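Local coordinates for FeoA (Thermococcus thioreducens, PDB 3E19), which is a FeoA-family protein, a small SH3-like beta-barrel that probably regulates ferrous iron uptake, at residues V5-M10 with A40-L45; P52-V57 with R61-K66. All coordinates share one frame; numbering follows the deposited sequence.

Overall arrangement
Contact 1 lies in the core, its centre about 4 Å from the centre of the chain, and all four residues that meet there are buried. It is made chiefly of apolar side chains and reaches across the interior of the small barrel. Contact 2, about 7 Å out, is a beta hairpin whose strand 60-64 is outermost within this chain, partly buried, where backbone hydrogen bonds do the joining and side chains split between the core and an outer face. The two meet where strands 41-46 and 53-57 lie side by side in the sheet: L45 N lies 2.8 Å from I54 O, a probable hydrogen bond, and I42 CD1 packs on I55 CG2, so the hairpin's inner face continues the core of contact 1.

Contact 1: residues V5-M10 with A40-L45; sequences VPLSEM and ATIQVL
In the hydrophobic core of the SH3-like barrel, L7 of the 3-10 turn after strand 4-6, with M10, packs against I42 and V44 of strand 41-45. The backbones stay apart, the nearest CA atoms being those of M10 and V44 at 7.0 Å, and the contact is made chiefly by side chains. L7 makes the closest approaches. With CG anti to the backbone N (chi1 167°), its fork spreads round the end of I42: CD1 of L7 lies 3.4 Å and CD2 of L7 3.5 Å from I42 CD1, both tighter than usual for methyl groups. I42 is extended along both torsions (chi2 157°), which carries that methyl to the fork. The same CD1 of L7 also meets V44 CG2 at 3.9 Å. M10 touches V44 through the root of its chain, M10 CB lying 3.9 Å from V44 CG2, so this one methyl is touched by both L7 and M10. Branched aliphatic residues suit a strand whose inner face must be filled without polar groups, while the turn itself is fixed by hydrogen bonds from E9 N to P6 O and from M10 N to L7 O. L7 also packs on V72 and V74 of strand 72-76 and on A69 of helix 66-69, M10 rests on V74, and I42 and V44 lean on I55 and I53 of the adjoining strand 53-57.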
loop_
_atom_site.group_PDB
_atom_site.type_symbol
_atom_site.label_atom_id
_atom_site.label_comp_id
_atom_site.label_asym_id
_atom_site.label_seq_id
_atom_site.Cartn_x
_atom_site.Cartn_y
_atom_site.Cartn_z
ATOM N N VAL C 5 32.663 1.698 16.930
ATOM C CA VAL C 5 31.929 2.784 17.604
ATOM C C VAL C 5 30.447 2.588 17.450
ATOM O O VAL C 5 30.035 1.926 16.504
ATOM C CB VAL C 5 32.297 4.132 16.981
ATOM C CG1 VAL C 5 33.780 4.437 17.227
ATOM C CG2 VAL C 5 31.953 4.164 15.539
ATOM N N PRO C 6 29.644 3.139 18.379
ATOM C CA PRO C 6 28.202 3.142 18.197
ATOM C C PRO C 6 27.774 3.984 17.007
ATOM O O PRO C 6 28.402 4.993 16.670
ATOM C CB PRO C 6 27.673 3.744 19.512
ATOM C CG PRO C 6 28.810 3.627 20.474
ATOM C CD PRO C 6 30.025 3.784 19.652
ATOM N N LEU C 7 26.696 3.573 16.361
ATOM C CA LEU C 7 26.242 4.289 15.201
ATOM C C LEU C 7 25.964 5.735 15.594
ATOM O O LEU C 7 26.190 6.616 14.795
ATOM C CB LEU C 7 25.017 3.609 14.619
ATOM C CG LEU C 7 24.187 4.346 13.587
ATOM C CD1 LEU C 7 25.056 4.629 12.436
ATOM C CD2 LEU C 7 22.986 3.453 13.229
ATOM N N SER C 8 25.496 5.960 16.820
ATOM C CA SER C 8 25.247 7.319 17.378
ATOM C C SER C 8 26.447 8.263 17.330
ATOM O O SER C 8 26.263 9.492 17.398
ATOM C CB SER C 8 24.764 7.207 18.822
ATOM O OG SER C 8 25.710 6.519 19.635
ATOM N N GLU C 9 27.659 7.713 17.228
ATOM C CA GLU C 9 28.872 8.505 17.185
ATOM C C GLU C 9 29.424 8.718 15.795
ATOM O O GLU C 9 30.436 9.365 15.651
ATOM C CB GLU C 9 29.945 7.918 18.124
ATOM C CG GLU C 9 29.548 8.131 19.543
ATOM C CD GLU C 9 30.350 7.327 20.554
ATOM O OE1 GLU C 9 31.487 6.905 20.245
ATOM O OE2 GLU C 9 29.800 7.133 21.671
ATOM N N MET C 10 28.741 8.228 14.769
ATOM C CA MET C 10 29.254 8.318 13.426
ATOM C C MET C 10 28.666 9.525 12.712
ATOM O O MET C 10 27.591 9.984 13.009
ATOM C CB MET C 10 28.917 7.056 12.654
ATOM C CG MET C 10 29.635 5.868 13.191
ATOM S SD MET C 10 29.086 4.370 12.368
ATOM C CE MET C 10 29.846 4.588 10.741
ATOM N N ALA C 40 25.445 -6.258 8.143
ATOM C CA ALA C 40 24.935 -5.220 7.257
ATOM C C ALA C 40 25.874 -4.022 7.224
ATOM O O ALA C 40 26.521 -3.727 8.227
ATOM C CB ALA C 40 23.479 -4.777 7.704
ATOM N N THR C 41 25.924 -3.342 6.061
ATOM C CA THR C 41 26.712 -2.132 5.859
ATOM C C THR C 41 25.785 -0.929 5.930
ATOM O O THR C 41 24.665 -0.939 5.432
ATOM C CB THR C 41 27.479 -2.191 4.537
ATOM O OG1 THR C 41 28.353 -3.327 4.568
ATOM C CG2 THR C 41 28.282 -0.922 4.253
ATOM N N ILE C 42 26.251 0.075 6.630
ATOM C CA ILE C 42 25.504 1.275 6.853
ATOM C C ILE C 42 26.338 2.460 6.367
ATOM O O ILE C 42 27.565 2.483 6.553
ATOM C CB ILE C 42 25.079 1.375 8.366
ATOM C CG1 ILE C 42 24.617 2.780 8.746
ATOM C CG2 ILE C 42 26.152 0.955 9.326
ATOM C CD1 ILE C 42 23.757 2.730 9.925
ATOM N N GLN C 43 25.672 3.412 5.716
ATOM C CA GLN C 43 26.227 4.727 5.497
ATOM C C GLN C 43 25.413 5.774 6.193
ATOM O O GLN C 43 24.182 5.790 6.104
ATOM C CB GLN C 43 26.284 5.099 4.025
ATOM C CG GLN C 43 27.087 6.398 3.783
ATOM C CD GLN C 43 27.044 6.828 2.326
ATOM O OE1 GLN C 43 27.292 8.002 1.989
ATOM N NE2 GLN C 43 26.685 5.892 1.452
ATOM N N VAL C 44 26.126 6.665 6.871
ATOM C CA VAL C 44 25.510 7.762 7.552
ATOM C C VAL C 44 25.420 8.908 6.554
ATOM O O VAL C 44 26.436 9.272 5.946
ATOM C CB VAL C 44 26.314 8.152 8.754
ATOM C CG1 VAL C 44 25.617 9.329 9.479
ATOM C CG2 VAL C 44 26.463 6.886 9.643
ATOM N N LEU C 45 24.201 9.413 6.367
ATOM C CA LEU C 45 23.920 10.462 5.380
ATOM C C LEU C 45 23.786 11.843 6.019
ATOM O O LEU C 45 24.190 12.814 5.429
ATOM C CB LEU C 45 22.635 10.151 4.618
ATOM C CG LEU C 45 22.553 8.838 3.847
ATOM C CD1 LEU C 45 21.327 8.852 2.990
ATOM C CD2 LEU C 45 23.762 8.622 2.973
#

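Contact 2: residues P52-V57 with R61-K66; sequences PIIISV and RFAIGK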
loop_
_atom_site.group_PDB
_atom_site.type_symbol
_atom_site.label_atom_id
_atom_site.label_comp_id
_atom_site.label_asym_id
_atom_site.label_seq_id
_atom_site.Cartn_x
_atom_site.Cartn_y
_atom_site.Cartn_z
ATOM N N PRO C 52 17.459 13.603 14.301
ATOM C CA PRO C 52 17.725 12.172 14.097
ATOM C C PRO C 52 18.995 11.951 13.254
ATOM O O PRO C 52 19.573 12.906 12.703
ATOM C CB PRO C 52 16.486 11.690 13.315
ATOM C CG PRO C 52 16.041 12.858 12.548
ATOM C CD PRO C 52 16.449 14.108 13.362
ATOM N N ILE C 53 19.398 10.697 13.124
ATOM C CA ILE C 53 20.420 10.342 12.144
ATOM C C ILE C 53 19.744 9.732 10.934
ATOM O O ILE C 53 18.879 8.846 11.075
ATOM C CB ILE C 53 21.394 9.310 12.764
ATOM C CG1 ILE C 53 21.922 9.838 14.099
ATOM C CG2 ILE C 53 22.538 9.002 11.817
ATOM C CD1 ILE C 53 22.859 8.870 14.809
ATOM N N ILE C 54 20.163 10.135 9.750
ATOM C CA ILE C 54 19.653 9.532 8.537
ATOM C C ILE C 54 20.714 8.603 8.000
ATOM O O ILE C 54 21.837 9.034 7.751
ATOM C CB ILE C 54 19.300 10.592 7.474
ATOM C CG1 ILE C 54 18.342 11.632 8.069
ATOM C CG2 ILE C 54 18.784 9.952 6.164
ATOM C CD1 ILE C 54 17.031 11.085 8.688
ATOM N N ILE C 55 20.352 7.333 7.819
ATOM C CA ILE C 55 21.247 6.322 7.288
ATOM C C ILE C 55 20.705 5.693 6.014
ATOM O O ILE C 55 19.511 5.760 5.710
ATOM C CB ILE C 55 21.511 5.162 8.320
ATOM C CG1 ILE C 55 20.209 4.400 8.623
ATOM C CG2 ILE C 55 22.084 5.715 9.649
ATOM C CD1 ILE C 55 20.315 3.153 9.591
ATOM N N SER C 56 21.602 5.012 5.310
ATOM C CA SER C 56 21.254 4.185 4.187
ATOM C C SER C 56 21.790 2.763 4.436
ATOM O O SER C 56 22.983 2.581 4.766
ATOM C CB SER C 56 21.868 4.799 2.947
ATOM O OG SER C 56 21.833 3.912 1.863
ATOM N N VAL C 57 20.893 1.784 4.315
ATOM C CA VAL C 57 21.183 0.334 4.486
ATOM C C VAL C 57 20.620 -0.405 3.275
ATOM O O VAL C 57 19.433 -0.346 3.009
ATOM C CB VAL C 57 20.599 -0.237 5.789
ATOM C CG1 VAL C 57 21.166 -1.664 6.081
ATOM C CG2 VAL C 57 20.935 0.650 6.931
ATOM N N ARG C 61 16.806 4.271 2.772
ATOM C CA ARG C 61 17.028 5.320 3.762
ATOM C C ARG C 61 16.119 5.195 4.987
ATOM O O ARG C 61 14.908 5.000 4.870
ATOM C CB ARG C 61 16.915 6.724 3.110
ATOM C CG ARG C 61 18.026 6.928 2.056
ATOM C CD ARG C 61 18.115 8.370 1.453
ATOM N NE ARG C 61 17.383 9.413 2.194
ATOM C CZ ARG C 61 17.743 10.707 2.228
ATOM N NH1 ARG C 61 17.014 11.594 2.905
ATOM N NH2 ARG C 61 18.842 11.122 1.602
ATOM N N PHE C 62 16.716 5.351 6.165
ATOM C CA PHE C 62 15.998 5.335 7.410
ATOM C C PHE C 62 16.433 6.485 8.298
ATOM O O PHE C 62 17.584 6.882 8.278
ATOM C CB PHE C 62 16.247 4.005 8.158
ATOM C CG PHE C 62 15.640 2.842 7.497
ATOM C CD1 PHE C 62 14.261 2.643 7.571
ATOM C CD2 PHE C 62 16.424 1.952 6.749
ATOM C CE1 PHE C 62 13.656 1.571 6.905
ATOM C CE2 PHE C 62 15.814 0.879 6.106
ATOM C CZ PHE C 62 14.421 0.697 6.202
ATOM N N ALA C 63 15.528 6.955 9.146
ATOM C CA ALA C 63 15.872 7.868 10.248
ATOM C C ALA C 63 15.898 7.045 11.511
ATOM O O ALA C 63 14.991 6.201 11.756
ATOM C CB ALA C 63 14.838 8.955 10.385
ATOM N N ILE C 64 16.923 7.259 12.321
ATOM C CA ILE C 64 17.016 6.589 13.585
ATOM C C ILE C 64 17.334 7.606 14.666
ATOM O O ILE C 64 18.002 8.607 14.407
ATOM C CB ILE C 64 18.114 5.464 13.489
ATOM C CG1 ILE C 64 18.162 4.627 14.752
ATOM C CG2 ILE C 64 19.522 6.021 13.074
ATOM C CD1 ILE C 64 18.941 3.279 14.530
ATOM N N GLY C 65 16.837 7.368 15.872
ATOM C CA GLY C 65 17.108 8.252 16.979
ATOM C C GLY C 65 18.473 7.959 17.527
ATOM O O GLY C 65 18.939 6.823 17.444
ATOM N N LYS C 66 19.113 8.970 18.099
ATOM C CA LYS C 66 20.429 8.798 18.715
ATOM C C LYS C 66 20.436 7.731 19.787
ATOM O O LYS C 66 21.408 6.956 19.915
ATOM C CB LYS C 66 20.923 10.114 19.345
ATOM C CG LYS C 66 21.397 11.133 18.341
ATOM C CD LYS C 66 22.642 11.875 18.780
ATOM C CE LYS C 66 23.505 12.259 17.544
ATOM N NZ LYS C 66 24.157 13.609 17.685
#
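The guanidinium of R61 has I54 CG2 over one face, 3.9 Å above its plane and offset toward the rim; at its NH1 end E46 makes a long, weak ion pair. The arginine chain, bent at chi3 (15°), crosses I54 to bring the flat group there, an apt place for a residue with a long aliphatic stem and a charged end. On this side of the hairpin I54 also sends CD1 to A63 CB at 3.5 Å, a tight contact that the small alanine permits. A glycine in place of I54 would probably uncover the guanidinium face and leave a gap beside A63. The other side carries I53, I55, F62 and I64, where I53 CB meets I64 CG2 at 3.8 Å and I55 CG1 meets F62 CB at 4.0 Å. Two antiparallel hydrogen-bonded pairs, I53 with I64 and I55 with F62, join the strands by four nearly straight bonds; I53 N to I64 O is 2.8 Å. Between them A63 CA approaches I53 O at 3.3 Å in a CA-H...O contact. At the end of the hairpin G65 is the N-cap of helix 66-69, its N hydrogen-bonded to E9 of a third subunit, while K66 NZ is hydrogen-bonded to the carbonyl oxygens of H48 and P49. Strand 41-46 flanks strand 53-57, with I53 on V44 and I55 on I42, and F62 packs on M34 of its own chain and on V32 of a second subunit.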